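Local coordinates for nuclease-like protein (Chaetomium thermophilum, PDB 6GRB) that resolves four-way DNA junctions as the eukaryotic enzyme GEN1 and probably also cuts 5' flaps, this chain being its N-terminal nuclease part, at residues E14-S17 against L18-A22; L21-D24 against H25-Q28; P55-R58 against T59-Y62. One frame throughout, in Å; residues are numbered along the deposited sequence.

Overall arrangement
From the N terminus, strand 14-17 runs directly into helix 18-29. Contact 1 is the cap where the two join. Contact 2 follows one turn further along the same helix and overlaps contact 1 at L21 and A22. Contact 3 comes later, within the first turns of helix 55-70, after strand 34-37 and helix 42-46. It neither nests in nor crosses the other two, and its centre is about 22 Å from that of contact 1 and about 27 Å from that of contact 2. None of the three closes a long loop. Contacts 1 and 2 lie beside strand 168-173 of the mixed sheet. Contact 3 faces helices 42-46, 303-313 and 318-340.

Contact 1 of 3, residues E14-S17 against L18-A22; sequences ERIS and LCKLA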
loop_
_atom_site.group_PDB
_atom_site.type_symbol
_atom_site.label_atom_id
_atom_site.label_comp_id
_atom_site.label_asym_id
_atom_site.label_seq_id
_atom_site.Cartn_x
_atom_site.Cartn_y
_atom_site.Cartn_z
ATOM N N GLU A 14 -0.155 12.424 -6.449
ATOM C CA GLU A 14 -1.526 12.397 -6.949
ATOM C C GLU A 14 -2.451 11.675 -5.980
ATOM O O GLU A 14 -2.222 10.505 -5.647
ATOM C CB GLU A 14 -1.620 11.722 -8.311
ATOM C CG GLU A 14 -3.045 11.764 -8.785
ATOM C CD GLU A 14 -3.258 11.088 -10.120
ATOM O OE1 GLU A 14 -2.503 10.128 -10.442
ATOM O OE2 GLU A 14 -4.196 11.539 -10.840
ATOM N N ARG A 15 -3.512 12.356 -5.557
ATOM C CA ARG A 15 -4.510 11.746 -4.692
ATOM C C ARG A 15 -5.377 10.938 -5.649
ATOM O O ARG A 15 -5.767 11.442 -6.701
ATOM C CB ARG A 15 -5.343 12.813 -3.985
ATOM C CG ARG A 15 -5.002 12.991 -2.514
ATOM C CD ARG A 15 -5.598 11.874 -1.671
ATOM N NE ARG A 15 -4.608 11.276 -0.779
ATOM C CZ ARG A 15 -4.838 10.972 0.495
ATOM N NH1 ARG A 15 -6.027 11.211 1.032
ATOM N NH2 ARG A 15 -3.879 10.431 1.232
ATOM N N ILE A 16 -5.682 9.692 -5.301
ATOM C CA ILE A 16 -6.456 8.856 -6.208
ATOM C C ILE A 16 -7.194 7.793 -5.408
ATOM O O ILE A 16 -6.666 7.238 -4.444
ATOM C CB ILE A 16 -5.555 8.232 -7.287
ATOM C CG1 ILE A 16 -6.399 7.495 -8.322
ATOM C CG2 ILE A 16 -4.515 7.297 -6.665
ATOM C CD1 ILE A 16 -5.551 6.821 -9.368
ATOM N N SER A 17 -8.437 7.534 -5.808
ATOM C CA SER A 17 -9.256 6.499 -5.194
ATOM C C SER A 17 -8.601 5.122 -5.327
ATOM O O SER A 17 -8.371 4.642 -6.442
ATOM C CB SER A 17 -10.630 6.518 -5.864
ATOM O OG SER A 17 -11.305 5.288 -5.747
ATOM N N LEU A 18 -8.325 4.475 -4.192
ATOM C CA LEU A 18 -7.768 3.121 -4.216
ATOM C C LEU A 18 -8.634 2.166 -5.037
ATOM O O LEU A 18 -8.127 1.286 -5.745
ATOM C CB LEU A 18 -7.618 2.600 -2.787
ATOM C CG LEU A 18 -6.826 1.319 -2.558
ATOM C CD1 LEU A 18 -5.533 1.329 -3.378
ATOM C CD2 LEU A 18 -6.516 1.167 -1.073
ATOM N N CYS A 19 -9.950 2.326 -4.949
ATOM C CA CYS A 19 -10.834 1.571 -5.822
ATOM C C CYS A 19 -10.530 1.833 -7.300
ATOM O O CYS A 19 -10.623 0.918 -8.124
ATOM C CB CYS A 19 -12.289 1.896 -5.488
ATOM S SG CYS A 19 -13.475 1.291 -6.701
ATOM N N LYS A 20 -10.172 3.069 -7.668
ATOM C CA LYS A 20 -9.880 3.311 -9.082
ATOM C C LYS A 20 -8.592 2.618 -9.511
ATOM O O LYS A 20 -8.512 2.090 -10.622
ATOM C CB LYS A 20 -9.791 4.798 -9.392
ATOM C CG LYS A 20 -9.618 5.038 -10.885
ATOM C CD LYS A 20 -9.553 6.490 -11.261
ATOM C CE LYS A 20 -8.839 6.652 -12.591
ATOM N NZ LYS A 20 -9.565 5.854 -13.613
ATOM N N LEU A 21 -7.578 2.592 -8.645
ATOM C CA LEU A 21 -6.347 1.888 -8.984
ATOM C C LEU A 21 -6.593 0.399 -9.119
ATOM O O LEU A 21 -6.089 -0.240 -10.046
ATOM C CB LEU A 21 -5.281 2.134 -7.925
ATOM C CG LEU A 21 -4.647 3.508 -7.859
ATOM C CD1 LEU A 21 -3.870 3.607 -6.553
ATOM C CD2 LEU A 21 -3.739 3.731 -9.061
ATOM N N ALA A 22 -7.334 -0.180 -8.173
ATOM C CA ALA A 22 -7.614 -1.611 -8.230
ATOM C C ALA A 22 -8.382 -1.980 -9.500
ATOM O O ALA A 22 -8.046 -2.957 -10.180
ATOM C CB ALA A 22 -8.398 -2.037 -6.985
#
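S17 is the N-cap of helix 18-29, and its OG does the capping. OG accepts K20 N at 3.1 Å with an N-H...O angle of 144°. OG is turned anti to the backbone N (chi1 157°), which places it beside its own carbonyl and facing the first helical turn. S17 O accepts L21 N at 3.1 Å, nearly along the C=O axis; this is the first main-chain bond of the helix. S17 O also takes a weak, bent bond from K20 N at 2.7 Å, so that N-H is shared between the two oxygens. CB of C19 comes to 3.5 Å from S17 OG.

Next to the cap is an apolar pair. I16 CD1 meets L21 CD2 at 3.6 Å, and I16 CG2 meets L21 CD1 at 3.7 Å. The two side chains cross obliquely, with two methyls of each engaged.

The second shell holds these groups in place. D375 OD2 takes the N-H of S17, and S373 O makes a weak bond to S17 OG. I16 pairs through its backbone with V169 of strand 168-173, which L21 also touches. K20 sends its amine away to a salt bridge with D24. An alanine in place of S17 would probably leave K20 N with only its weak bond to the carbonyl and S373 O without its mate. The chemistry is that of a serine N-cap: the side-chain oxygen takes the K20 N-H, which has no earlier helical carbonyl to pair with, while the S17 carbonyl begins the regular bonding.

Contact 2 of 3, residues L21-D24 against H25-Q28; sequences LAID and HLEQ
I23 and E27 meet one turn apart, the flank of I23 against the extended carboxylate arm of E27. The backbone bonds come first. H25 N, L26 N, E27 N and Q28 N bind L21 O, A22 O, I23 O and D24 O in the i to i+4 pattern, at 2.8 to 3.1 Å.

The side-chain contacts follow this pitch. I23 CG2 lies 3.2 Å from E27 OE2. CG1 of I23 stands anti to the carbonyl carbon (chi1 -65°), which leaves CG2 anti to the backbone N and beside the carbonyl, on the side of the next turn. E27 CG rests 3.2 Å from I23 O. I23 CD1 and L26 CD2 touch more loosely, at 4.2 Å, and I447 of helix 445-451 touches both residues.

The charges are not paired with each other. D24 OD1 and E27 OE1 are 4.7 Å apart, and their like charges would probably disfavour a closer approach. D24 instead holds K20 in a salt bridge.

H25 makes a polar and a ring contact: its ND1 bonds R31 O weakly, and its ring meets that of H29.

This is a regular amphipathic alpha-helix, packed between strand 168-173 and helix 445-451 in the alpha/beta nuclease core of the XPG family.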
loop_
_atom_site.group_PDB
_atom_site.type_symbol
_atom_site.label_atom_id
_atom_site.label_comp_id
_atom_site.label_asym_id
_atom_site.label_seq_id
_atom_site.Cartn_x
_atom_site.Cartn_y
_atom_site.Cartn_z
ATOM N N LEU A 21 -7.578 2.592 -8.645
ATOM C CA LEU A 21 -6.347 1.888 -8.984
ATOM C C LEU A 21 -6.593 0.399 -9.119
ATOM O O LEU A 21 -6.089 -0.240 -10.046
ATOM C CB LEU A 21 -5.281 2.134 -7.925
ATOM C CG LEU A 21 -4.647 3.508 -7.859
ATOM C CD1 LEU A 21 -3.870 3.607 -6.553
ATOM C CD2 LEU A 21 -3.739 3.731 -9.061
ATOM N N ALA A 22 -7.334 -0.180 -8.173
ATOM C CA ALA A 22 -7.614 -1.611 -8.230
ATOM C C ALA A 22 -8.382 -1.980 -9.500
ATOM O O ALA A 22 -8.046 -2.957 -10.180
ATOM C CB ALA A 22 -8.398 -2.037 -6.985
ATOM N N ILE A 23 -9.426 -1.212 -9.833
ATOM C CA ILE A 23 -10.280 -1.595 -10.946
ATOM C C ILE A 23 -9.632 -1.260 -12.297
ATOM O O ILE A 23 -9.833 -1.987 -13.277
ATOM C CB ILE A 23 -11.660 -0.945 -10.782
ATOM C CG1 ILE A 23 -12.360 -1.502 -9.538
ATOM C CG2 ILE A 23 -12.529 -1.171 -12.003
ATOM C CD1 ILE A 23 -12.788 -2.975 -9.649
ATOM N N ASP A 24 -8.864 -0.165 -12.380
ATOM C CA ASP A 24 -8.101 0.124 -13.591
ATOM C C ASP A 24 -7.143 -1.019 -13.886
ATOM O O ASP A 24 -7.068 -1.525 -15.019
ATOM C CB ASP A 24 -7.317 1.428 -13.433
ATOM C CG ASP A 24 -8.159 2.683 -13.694
ATOM O OD1 ASP A 24 -9.338 2.588 -14.145
ATOM O OD2 ASP A 24 -7.614 3.795 -13.477
ATOM N N HIS A 25 -6.416 -1.447 -12.859
ATOM C CA HIS A 25 -5.437 -2.513 -13.020
ATOM C C HIS A 25 -6.109 -3.831 -13.386
ATOM O O HIS A 25 -5.630 -4.553 -14.278
ATOM C CB HIS A 25 -4.619 -2.656 -11.744
ATOM C CG HIS A 25 -3.497 -3.631 -11.864
ATOM N ND1 HIS A 25 -3.677 -4.994 -11.754
ATOM C CD2 HIS A 25 -2.177 -3.440 -12.089
ATOM C CE1 HIS A 25 -2.516 -5.598 -11.922
ATOM N NE2 HIS A 25 -1.590 -4.677 -12.113
ATOM N N LEU A 26 -7.221 -4.152 -12.712
ATOM C CA LEU A 26 -7.995 -5.342 -13.055
ATOM C C LEU A 26 -8.462 -5.295 -14.512
ATOM O O LEU A 26 -8.460 -6.321 -15.204
ATOM C CB LEU A 26 -9.173 -5.469 -12.086
ATOM C CG LEU A 26 -10.241 -6.537 -12.287
ATOM C CD1 LEU A 26 -9.607 -7.892 -12.651
ATOM C CD2 LEU A 26 -11.161 -6.636 -11.045
ATOM N N GLU A 27 -8.839 -4.111 -15.006
ATOM C CA GLU A 27 -9.288 -4.010 -16.393
ATOM C C GLU A 27 -8.119 -4.088 -17.360
ATOM O O GLU A 27 -8.240 -4.676 -18.440
ATOM C CB GLU A 27 -10.064 -2.710 -16.618
ATOM C CG GLU A 27 -11.410 -2.682 -15.938
ATOM C CD GLU A 27 -12.023 -1.318 -15.977
ATOM O OE1 GLU A 27 -11.647 -0.528 -16.859
ATOM O OE2 GLU A 27 -12.898 -1.021 -15.137
ATOM N N GLN A 28 -6.979 -3.501 -16.983
ATOM C CA GLN A 28 -5.821 -3.454 -17.864
ATOM C C GLN A 28 -5.089 -4.793 -17.906
ATOM O O GLN A 28 -4.745 -5.271 -18.991
ATOM C CB GLN A 28 -4.897 -2.311 -17.432
ATOM C CG GLN A 28 -3.464 -2.404 -17.919
ATOM C CD GLN A 28 -3.211 -1.744 -19.281
ATOM O OE1 GLN A 28 -4.144 -1.495 -20.065
ATOM N NE2 GLN A 28 -1.930 -1.472 -19.575
#

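Contact 3 of 3, residues P55-R58 against T59-Y62; sequences PAIR and TLFY
R58 overlaps the Y62 ring with its aliphatic part, CG lying 4.0 Å from Y62 CE2. The two side chains run side by side and point the same way. This is an i to i+4 contact in the opening turns of alpha-helix 55-70, in the XPG N-terminal region. The flat ends are not stacked: the guanidinium and ring planes are 69° apart. The arginine chain bends at chi3 (50°), which turns its end back toward the helix start. There P55 CA sits over the centre of the guanidinium, 3.9 Å above its plane. R58 NH1 bonds G51 O, and NH2 bonds R50 O weakly, so the guanidinium reaches the main chain of R50 and G51, just before the helix.

Three backbone bonds have the i to i+4 spacing. P55 O accepts T59 N, I57 O accepts F61 N, and R58 O accepts Y62 N. A proline suits this first turn, since no helical partner is needed for its nitrogen.

T59 CG2 packs 3.1 Å from P55 O. I57 CG1 comes to 4.2 Å from L60 CD2, and L60 goes on to touch W42 and I46. F61 leads away from the segment into an aromatic cluster. It meets F314 and W316 edge-to-face and also meets F110. F61 thus packs helix 55-70 against helices 303-313 and 318-340. F61 CD1 also lies over one face of the Y62 ring, offset toward its rim. The carbonyl of R58 is closely surrounded: R58 O has F61 CB at 3.1 Å and Y62 CD2 at 3.1 Å.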
loop_
_atom_site.group_PDB
_atom_site.type_symbol
_atom_site.label_atom_id
_atom_site.label_comp_id
_atom_site.label_asym_id
_atom_site.label_seq_id
_atom_site.Cartn_x
_atom_site.Cartn_y
_atom_site.Cartn_z
ATOM N N PRO A 55 -8.784 -1.887 20.252
ATOM C CA PRO A 55 -9.191 -1.005 19.151
ATOM C C PRO A 55 -8.137 -0.855 18.074
ATOM O O PRO A 55 -8.503 -0.732 16.906
ATOM C CB PRO A 55 -9.486 0.321 19.863
ATOM C CG PRO A 55 -8.557 0.326 21.020
ATOM C CD PRO A 55 -8.529 -1.120 21.486
ATOM N N ALA A 56 -6.846 -0.885 18.420
ATOM C CA ALA A 56 -5.764 -0.804 17.440
ATOM C C ALA A 56 -5.884 -1.890 16.373
ATOM O O ALA A 56 -5.542 -1.651 15.207
ATOM C CB ALA A 56 -4.423 -0.887 18.133
ATOM N N ILE A 57 -6.447 -3.045 16.720
ATOM C CA ILE A 57 -6.477 -4.153 15.778
ATOM C C ILE A 57 -7.882 -4.474 15.296
ATOM O O ILE A 57 -8.034 -5.114 14.227
ATOM C CB ILE A 57 -5.753 -5.365 16.411
ATOM C CG1 ILE A 57 -5.566 -6.572 15.503
ATOM C CG2 ILE A 57 -6.440 -5.850 17.676
ATOM C CD1 ILE A 57 -4.593 -7.536 16.114
ATOM N N ARG A 58 -8.916 -3.930 15.978
ATOM C CA ARG A 58 -10.234 -3.745 15.387
ATOM C C ARG A 58 -10.124 -2.919 14.114
ATOM O O ARG A 58 -10.686 -3.293 13.081
ATOM C CB ARG A 58 -11.191 -3.106 16.381
ATOM C CG ARG A 58 -12.589 -3.709 16.374
ATOM C CD ARG A 58 -13.390 -3.275 17.589
ATOM N NE ARG A 58 -13.353 -1.826 17.802
ATOM C CZ ARG A 58 -13.161 -1.226 18.977
ATOM N NH1 ARG A 58 -12.978 -1.930 20.088
ATOM N NH2 ARG A 58 -13.159 0.097 19.047
ATOM N N THR A 59 -9.374 -1.812 14.147
ATOM C CA THR A 59 -9.329 -0.984 12.943
ATOM C C THR A 59 -8.505 -1.649 11.850
ATOM O O THR A 59 -8.778 -1.447 10.659
ATOM C CB THR A 59 -8.812 0.433 13.236
ATOM O OG1 THR A 59 -7.405 0.417 13.437
ATOM C CG2 THR A 59 -9.452 0.978 14.466
ATOM N N LEU A 60 -7.510 -2.450 12.229
ATOM C CA LEU A 60 -6.800 -3.280 11.258
ATOM C C LEU A 60 -7.756 -4.277 10.605
ATOM O O LEU A 60 -7.752 -4.462 9.387
ATOM C CB LEU A 60 -5.644 -3.992 11.972
ATOM C CG LEU A 60 -4.483 -4.522 11.155
ATOM C CD1 LEU A 60 -3.610 -3.369 10.724
ATOM C CD2 LEU A 60 -3.683 -5.543 11.936
ATOM N N PHE A 61 -8.591 -4.921 11.425
ATOM C CA PHE A 61 -9.693 -5.746 10.940
ATOM C C PHE A 61 -10.536 -5.000 9.898
ATOM O O PHE A 61 -10.797 -5.524 8.811
ATOM C CB PHE A 61 -10.543 -6.201 12.145
ATOM C CG PHE A 61 -11.781 -6.967 11.776
ATOM C CD1 PHE A 61 -12.976 -6.309 11.543
ATOM C CD2 PHE A 61 -11.757 -8.348 11.669
ATOM C CE1 PHE A 61 -14.117 -7.011 11.190
ATOM C CE2 PHE A 61 -12.889 -9.048 11.308
ATOM C CZ PHE A 61 -14.065 -8.385 11.070
ATOM N N TYR A 62 -10.957 -3.768 10.207
ATOM C CA TYR A 62 -11.820 -3.034 9.287
ATOM C C TYR A 62 -11.089 -2.681 7.985
ATOM O O TYR A 62 -11.666 -2.802 6.903
ATOM C CB TYR A 62 -12.398 -1.797 9.981
ATOM C CG TYR A 62 -13.501 -2.106 10.981
ATOM C CD1 TYR A 62 -14.695 -2.694 10.568
ATOM C CD2 TYR A 62 -13.355 -1.803 12.330
ATOM C CE1 TYR A 62 -15.707 -2.983 11.457
ATOM C CE2 TYR A 62 -14.370 -2.088 13.243
ATOM C CZ TYR A 62 -15.547 -2.680 12.795
ATOM O OH TYR A 62 -16.564 -2.958 13.684
#